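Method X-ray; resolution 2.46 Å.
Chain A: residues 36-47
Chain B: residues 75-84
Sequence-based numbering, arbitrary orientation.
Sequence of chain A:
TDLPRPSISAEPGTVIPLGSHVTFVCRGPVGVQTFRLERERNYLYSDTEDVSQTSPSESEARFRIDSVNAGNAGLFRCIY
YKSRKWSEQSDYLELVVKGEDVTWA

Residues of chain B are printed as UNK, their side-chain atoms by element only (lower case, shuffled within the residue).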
ATOM      1  N   ARG A  36      -7.301  10.151  -0.668  1.00 42.85           N
ATOM      2  CA  ARG A  36      -6.158   9.355  -1.105  1.00 42.15           C
ATOM      3  C   ARG A  36      -5.350  10.163  -2.111  1.00 41.70           C
ATOM      4  O   ARG A  36      -5.888  10.602  -3.142  1.00 42.68           O
ATOM      5  CB  ARG A  36      -6.613   8.042  -1.740  1.00 41.79           C
ATOM      6  CG  ARG A  36      -5.600   7.326  -2.613  1.00 40.48           C
ATOM      7  CD  ARG A  36      -6.097   5.919  -2.956  1.00 37.79           C
ATOM      8  NE  ARG A  36      -6.425   5.135  -1.766  1.00 36.57           N
ATOM      9  CZ  ARG A  36      -6.894   3.885  -1.797  1.00 36.84           C
ATOM     10  NH1 ARG A  36      -7.096   3.269  -2.962  1.00 32.95           N
ATOM     11  NH2 ARG A  36      -7.161   3.243  -0.664  1.00 37.27           N
ATOM     12  N   LEU A  37      -4.057  10.315  -1.824  1.00 39.30           N
ATOM     13  CA  LEU A  37      -3.112  11.019  -2.675  1.00 40.42           C
ATOM     14  C   LEU A  37      -2.330   9.987  -3.462  1.00 41.59           C
ATOM     15  O   LEU A  37      -1.669   9.129  -2.865  1.00 43.95           O
ATOM     16  CB  LEU A  37      -2.183  11.894  -1.848  1.00 35.56           C
ATOM     17  CG  LEU A  37      -1.018  12.511  -2.601  1.00 38.13           C
ATOM     18  CD1 LEU A  37      -1.502  13.691  -3.449  1.00 38.55           C
ATOM     19  CD2 LEU A  37      -0.037  12.991  -1.547  1.00 34.22           C
ATOM     20  N   GLU A  38      -2.508  10.033  -4.770  1.00 38.28           N
ATOM     21  CA  GLU A  38      -1.908   9.020  -5.646  1.00 39.26           C
ATOM     22  C   GLU A  38      -0.731   9.600  -6.402  1.00 42.35           C
ATOM     23  O   GLU A  38      -0.705  10.796  -6.630  1.00 44.45           O
ATOM     24  CB  GLU A  38      -2.946   8.526  -6.644  1.00 33.99           C
ATOM     25  CG  GLU A  38      -3.972   7.556  -6.113  1.00 33.70           C
ATOM     26  CD  GLU A  38      -4.886   7.085  -7.227  1.00 34.82           C
ATOM     27  OE1 GLU A  38      -5.864   6.395  -6.943  1.00 31.49           O
ATOM     28  OE2 GLU A  38      -4.605   7.413  -8.378  1.00 33.63           O
ATOM     29  N   ARG A  39       0.215   8.746  -6.748  1.00 43.10           N
ATOM     30  CA  ARG A  39       1.344   9.167  -7.592  1.00 43.18           C
ATOM     31  C   ARG A  39       0.974   8.901  -9.045  1.00 43.08           C
ATOM     32  O   ARG A  39      -0.191   8.697  -9.328  1.00 40.33           O
ATOM     33  CB  ARG A  39       2.610   8.427  -7.174  1.00 50.37           C
ATOM     34  CG  ARG A  39       3.077   8.729  -5.761  1.00 48.28           C
ATOM     35  CD  ARG A  39       4.539   9.114  -5.778  1.00 57.25           C
ATOM     36  NE  ARG A  39       4.767  10.236  -6.675  1.00 67.07           N
ATOM     37  CZ  ARG A  39       5.943  10.804  -6.890  1.00 60.42           C
ATOM     38  NH1 ARG A  39       7.021  10.364  -6.269  1.00 55.24           N
ATOM     39  NH2 ARG A  39       6.037  11.812  -7.730  1.00 58.72           N
ATOM     40  N   GLU A  40       1.959   8.857  -9.916  1.00 44.77           N
ATOM     41  CA  GLU A  40       1.721   8.587 -11.353  1.00 46.24           C
ATOM     42  C   GLU A  40       1.059   7.217 -11.495  1.00 45.28           C
ATOM     43  O   GLU A  40       0.386   6.993 -12.490  1.00 40.80           O
ATOM     44  CB  GLU A  40       3.046   8.665 -12.098  1.00 48.28           C
ATOM     45  CG  GLU A  40       4.164   9.287 -11.286  1.00 55.90           C
ATOM     46  CD  GLU A  40       4.863   8.323 -10.346  1.00 72.54           C
ATOM     47  OE1 GLU A  40       4.737   7.109 -10.552  1.00 67.88           O
ATOM     48  OE2 GLU A  40       5.510   8.791  -9.402  1.00 69.41           O
ATOM     49  N   ARG A  41       1.278   6.336 -10.527  1.00 42.38           N
ATOM     50  CA  ARG A  41       0.641   5.014 -10.557  1.00 39.35           C
ATOM     51  C   ARG A  41      -0.399   4.851  -9.457  1.00 42.60           C
ATOM     52  O   ARG A  41      -0.148   5.313  -8.347  1.00 41.94           O
ATOM     53  CB  ARG A  41       1.675   3.909 -10.754  1.00 46.63           C
ATOM     54  CG  ARG A  41       2.115   3.754 -12.201  1.00 52.51           C
ATOM     55  CD  ARG A  41       3.569   3.362 -12.343  1.00 67.07           C
ATOM     56  NE  ARG A  41       4.459   4.189 -11.547  1.00 76.73           N
ATOM     57  CZ  ARG A  41       5.781   4.079 -11.552  1.00 79.79           C
ATOM     58  NH1 ARG A  41       6.518   4.869 -10.792  1.00 90.65           N
ATOM     59  NH2 ARG A  41       6.361   3.174 -12.319  1.00 70.27           N
ATOM     60  N   ASN A  42      -1.501   4.183  -9.780  1.00 43.57           N
ATOM     61  CA  ASN A  42      -2.671   3.985  -8.892  1.00 42.70           C
ATOM     62  C   ASN A  42      -2.277   3.250  -7.624  1.00 45.11           C
ATOM     63  O   ASN A  42      -2.904   3.494  -6.606  1.00 44.44           O
ATOM     64  CB  ASN A  42      -3.636   3.038  -9.612  1.00 44.30           C
ATOM     65  CG  ASN A  42      -4.982   3.629  -9.946  1.00 53.70           C
ATOM     66  OD1 ASN A  42      -5.294   4.743  -9.546  1.00 52.32           O
ATOM     67  ND2 ASN A  42      -5.787   2.881 -10.680  1.00 57.50           N
ATOM     68  N   TYR A  43      -1.327   2.339  -7.727  1.00 37.03           N
ATOM     69  CA  TYR A  43      -0.916   1.496  -6.583  1.00 41.84           C
ATOM     70  C   TYR A  43       0.045   2.195  -5.626  1.00 38.08           C
ATOM     71  O   TYR A  43       0.350   1.617  -4.605  1.00 43.27           O
ATOM     72  CB  TYR A  43      -0.413   0.155  -7.109  1.00 41.93           C
ATOM     73  CG  TYR A  43       0.594   0.210  -8.229  1.00 45.48           C
ATOM     74  CD1 TYR A  43       0.201   0.059  -9.546  1.00 41.54           C
ATOM     75  CD2 TYR A  43       1.942   0.370  -7.971  1.00 37.66           C
ATOM     76  CE1 TYR A  43       1.119   0.089 -10.579  1.00 46.45           C
ATOM     77  CE2 TYR A  43       2.874   0.402  -8.990  1.00 39.29           C
ATOM     78  CZ  TYR A  43       2.460   0.260 -10.299  1.00 49.28           C
ATOM     79  OH  TYR A  43       3.366   0.289 -11.312  1.00 52.56           O
ATOM     80  N   LEU A  44       0.550   3.356  -5.990  1.00 42.06           N
ATOM     81  CA  LEU A  44       1.417   4.125  -5.076  1.00 42.03           C
ATOM     82  C   LEU A  44       0.560   5.242  -4.491  1.00 46.62           C
ATOM     83  O   LEU A  44       0.222   6.174  -5.218  1.00 43.70           O
ATOM     84  CB  LEU A  44       2.617   4.628  -5.869  1.00 36.84           C
ATOM     85  CG  LEU A  44       3.371   3.568  -6.661  1.00 46.03           C
ATOM     86  CD1 LEU A  44       4.381   4.214  -7.593  1.00 49.10           C
ATOM     87  CD2 LEU A  44       4.059   2.592  -5.728  1.00 41.63           C
ATOM     88  N   TYR A  45       0.166   5.091  -3.231  1.00 47.14           N
ATOM     89  CA  TYR A  45      -0.787   6.053  -2.641  1.00 42.88           C
ATOM     90  C   TYR A  45      -0.649   6.226  -1.133  1.00 42.83           C
ATOM     91  O   TYR A  45      -0.083   5.356  -0.485  1.00 43.59           O
ATOM     92  CB  TYR A  45      -2.213   5.669  -3.041  1.00 36.71           C
ATOM     93  CG  TYR A  45      -2.789   4.371  -2.548  1.00 36.29           C
ATOM     94  CD1 TYR A  45      -3.088   3.357  -3.435  1.00 37.70           C
ATOM     95  CD2 TYR A  45      -3.126   4.191  -1.220  1.00 40.35           C
ATOM     96  CE1 TYR A  45      -3.661   2.175  -3.010  1.00 37.37           C
ATOM     97  CE2 TYR A  45      -3.684   3.010  -0.773  1.00 32.33           C
ATOM     98  CZ  TYR A  45      -3.955   2.000  -1.673  1.00 33.57           C
ATOM     99  OH  TYR A  45      -4.515   0.844  -1.237  1.00 34.04           O
ATOM    100  N   SER A  46      -1.186   7.322  -0.602  1.00 42.23           N
ATOM    101  CA  SER A  46      -1.273   7.507   0.842  1.00 33.73           C
ATOM    102  C   SER A  46      -2.669   8.005   1.172  1.00 46.39           C
ATOM    103  O   SER A  46      -3.176   8.932   0.523  1.00 42.11           O
ATOM    104  CB  SER A  46      -0.222   8.490   1.337  1.00 38.68           C
ATOM    105  OG  SER A  46       1.060   7.874   1.346  1.00 47.07           O
ATOM    106  N   ASP A  47      -3.280   7.400   2.181  1.00 44.98           N
ATOM    107  CA  ASP A  47      -4.636   7.713   2.598  1.00 41.58           C
ATOM    108  C   ASP A  47      -4.615   8.517   3.892  1.00 42.91           C
ATOM    109  O   ASP A  47      -3.690   8.407   4.699  1.00 44.35           O
ATOM    110  CB  ASP A  47      -5.449   6.430   2.786  1.00 42.70           C
ATOM    111  CG  ASP A  47      -6.014   5.896   1.471  1.00 49.06           C
ATOM    112  OD1 ASP A  47      -5.695   6.478   0.424  1.00 49.48           O
ATOM    113  OD2 ASP A  47      -6.722   4.861   1.464  1.00 48.26           O
TER
ATOM    114  N   UNK B  75       5.713   0.803   2.122  1.00 43.38           N
ATOM    115  CA  UNK B  75       6.646   0.852   0.998  1.00 45.78           C
ATOM    116  C   UNK B  75       6.005   1.267  -0.326  1.00 47.20           C
ATOM    117  O   UNK B  75       6.700   1.291  -1.354  1.00 48.04           O
ATOM    118  o   UNK B  75       6.501  -1.606   0.961  1.00 48.09           O
ATOM    119  c   UNK B  75       7.371  -0.498   0.836  1.00 46.44           C
ATOM    120  N   UNK B  76       4.709   1.572  -0.341  1.00 40.57           N
ATOM    121  CA  UNK B  76       3.997   1.949  -1.554  1.00 39.46           C
ATOM    122  C   UNK B  76       3.223   3.232  -1.320  1.00 34.67           C
ATOM    123  O   UNK B  76       2.046   3.344  -1.659  1.00 38.83           O
ATOM    124  s   UNK B  76       3.804  -0.726  -2.128  1.00 43.10           S
ATOM    125  c   UNK B  76       3.034   0.861  -1.991  1.00 38.94           C
ATOM    126  N   UNK B  77       3.880   4.233  -0.752  1.00 38.44           N
ATOM    127  CA  UNK B  77       3.202   5.452  -0.335  1.00 41.61           C
ATOM    128  C   UNK B  77       3.531   6.635  -1.241  1.00 45.11           C
ATOM    129  O   UNK B  77       4.433   6.587  -2.085  1.00 40.90           O
ATOM    130  o   UNK B  77       5.911   5.317   0.931  1.00 55.01           O
ATOM    131  c   UNK B  77       5.033   6.141   1.293  1.00 49.55           C
ATOM    132  c   UNK B  77       3.558   5.819   1.108  1.00 38.36           C
ATOM    133  o   UNK B  77       5.317   7.274   1.738  1.00 52.09           O
ATOM    134  N   UNK B  78       2.782   7.729  -1.027  1.00 41.12           N
ATOM    135  CA  UNK B  78       2.946   8.932  -1.827  1.00 40.55           C
ATOM    136  C   UNK B  78       4.092   9.807  -1.328  1.00 40.61           C
ATOM    137  O   UNK B  78       4.598  10.632  -2.093  1.00 47.68           O
ATOM    138  c   UNK B  78       1.622   9.727  -1.853  1.00 38.65           C
ATOM    139  N   UNK B  79       4.503   9.652  -0.067  1.00 44.85           N
ATOM    140  CA  UNK B  79       5.554  10.472   0.544  1.00 50.81           C
ATOM    141  C   UNK B  79       6.975  10.016   0.221  1.00 50.76           C
ATOM    142  O   UNK B  79       7.875  10.854   0.117  1.00 54.18           O
ATOM    143  c   UNK B  79       1.914  10.831   3.443  1.00 48.56           C
ATOM    144  c   UNK B  79       2.830  13.018   3.065  1.00 50.70           C
ATOM    145  c   UNK B  79       5.415  10.451   2.067  1.00 51.70           C
ATOM    146  c   UNK B  79       3.102  10.259   2.979  1.00 49.78           C
ATOM    147  c   UNK B  79       1.784  12.210   3.483  1.00 47.83           C
ATOM    148  c   UNK B  79       4.157  11.059   2.571  1.00 50.82           C
ATOM    149  c   UNK B  79       4.005  12.439   2.597  1.00 55.73           C
ATOM    150  N   UNK B  80       7.207   8.709   0.088  1.00 53.31           N
ATOM    151  CA  UNK B  80       8.574   8.183   0.158  1.00 58.55           C
ATOM    152  C   UNK B  80       9.452   8.525  -1.040  1.00 56.55           C
ATOM    153  O   UNK B  80      10.676   8.435  -0.925  1.00 64.73           O
ATOM    154  o   UNK B  80       9.854   6.136   0.233  1.00 69.06           O
ATOM    155  c   UNK B  80       8.549   6.663   0.326  1.00 51.59           C
ATOM    156  N   UNK B  81       8.877   8.875  -2.165  1.00 52.91           N
ATOM    157  CA  UNK B  81       9.667   9.185  -3.354  1.00 49.91           C
ATOM    158  C   UNK B  81       9.780   7.963  -4.289  1.00 53.34           C
ATOM    159  O   UNK B  81       8.775   7.490  -4.790  1.00 59.91           O
ATOM    160  N   UNK B  82      10.987   7.452  -4.433  1.00 46.33           N
ATOM    161  CA  UNK B  82      11.196   6.371  -5.388  1.00 50.92           C
ATOM    162  C   UNK B  82      10.923   5.025  -4.736  1.00 51.65           C
ATOM    163  O   UNK B  82      11.462   4.742  -3.665  1.00 51.79           O
ATOM    164  n   UNK B  82      15.946   3.607  -8.327  1.00 52.90           N
ATOM    165  c   UNK B  82      14.497   3.866  -8.118  1.00 47.10           C
ATOM    166  c   UNK B  82      12.836   5.297  -6.931  1.00 47.89           C
ATOM    167  c   UNK B  82      14.282   5.176  -7.380  1.00 50.44           C
ATOM    168  c   UNK B  82      12.623   6.398  -5.924  1.00 40.75           C
ATOM    169  N   UNK B  83      10.092   4.201  -5.373  1.00 47.76           N
ATOM    170  CA  UNK B  83       9.793   2.881  -4.840  1.00 54.32           C
ATOM    171  C   UNK B  83      10.587   1.887  -5.658  1.00 50.35           C
ATOM    172  O   UNK B  83      10.388   1.767  -6.865  1.00 45.29           O
ATOM    173  c   UNK B  83       7.516   3.328  -3.808  1.00 47.43           C
ATOM    174  c   UNK B  83       7.111   4.711  -4.218  1.00 48.92           C
ATOM    175  c   UNK B  83       8.294   2.545  -4.871  1.00 51.29           C
ATOM    176  c   UNK B  83       8.046   1.042  -4.658  1.00 49.82           C
ATOM    177  N   UNK B  84      11.532   1.215  -5.003  1.00 49.92           N
ATOM    178  CA  UNK B  84      12.422   0.292  -5.705  1.00 48.60           C
ATOM    179  C   UNK B  84      11.644  -0.905  -6.240  1.00 49.04           C
ATOM    180  O   UNK B  84      11.804  -1.292  -7.398  1.00 51.74           O
ATOM    181  c   UNK B  84      14.505   1.038  -4.466  1.00 45.38           C
ATOM    182  c   UNK B  84      14.370  -1.269  -5.466  1.00 44.06           C
ATOM    183  c   UNK B  84      13.595  -0.147  -4.804  1.00 43.02           C
TER

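Position 75 carries one carbon and then one oxygen, neither in contact with this stretch of chain A, which makes it Ser75(B). Its CA-to-CB bond points away from chain A, and its hydroxyl is satisfied by a hydrogen bond elsewhere in the structure.

Position 76 has one carbon, the CB, 4.2 Å from Leu44(A) CD2, followed by sulfur: Cys76(B), covalently bonded to a group elsewhere. Tyr45(A) N donates to Cys76(B) O at 3.0 Å, and Leu44(A) CA approaches Cys76(B) O at 3.6 Å.

At position 77 two carbons end in two oxygens, a short carboxylate, and the CB of position 77 lies 3.2 Å from Ser46(A) OG; this is Asp77(B). The carboxylate serves its own chain: Asp77(B) OD2 accepts weak bonds from the backbone N of position 79, 3.1 Å away, and from the backbone N of position 80, 2.9 Å away. A short acid suits this place because both amides lie within its reach. The backbone also contributes, Asp77(B) CA lying 3.3 Å from Tyr45(A) O.

Position 78 has a single side-chain carbon; this CB lies 3.5 Å from Leu37(A) O and 3.7 Å from Leu37(A) CD2, hence Ala78(B). Its CA-to-CB bond points toward chain A. So small a side chain lets the backbone come close, and Ala78(B) N donates to Ser46(A) OG at 2.9 Å with a nearly straight angle of 167°.

Position 79 shows one carbon and a six-carbon ring without oxygen, a ring carbon approaching Ser46(A) OG obliquely, which identifies Phe79(B). CA-to-CB points away, yet the side chain is long enough to bring Phe79(B) CD1 to 3.5 Å from Ser46(A) OG.

One carbon and one oxygen at position 80 give Ser80(B), polar, exposed and without contact to this stretch.

Position 81 has no side-chain atoms and is Gly81(B). Its phi/psi of 96/-114 would jam a CB against the preceding carbonyl oxygen. Gly81(B) O lies 3.7 Å from Arg39(A) NH1, near the guanidinium plane.

Four carbons in a row ending in nitrogen, touching nothing in this stretch, mark position 82 as Lys82(B), extended and suitably exposed, its CA-to-CB bond pointing away.

Position 83 has four carbons forked at the first, the longer arm ending against Leu44(A): Ile83(B). Ile83(B) CD1 meets Leu44(A) CD2 at 4.0 Å, as suits a buried apolar residue.

Position 84, one carbon bearing two more, is Val84(B), out of reach; this contact places no demand on it.

Chain B supplies backbone atoms to both hydrogen bonds, Cys76(B) O and Ala78(B) N, while Leu37(A), Arg39(A), Leu44(A), Ala78(B) and Ile83(B) add packing.

Chain B 75-84: SCDAFSGKIV
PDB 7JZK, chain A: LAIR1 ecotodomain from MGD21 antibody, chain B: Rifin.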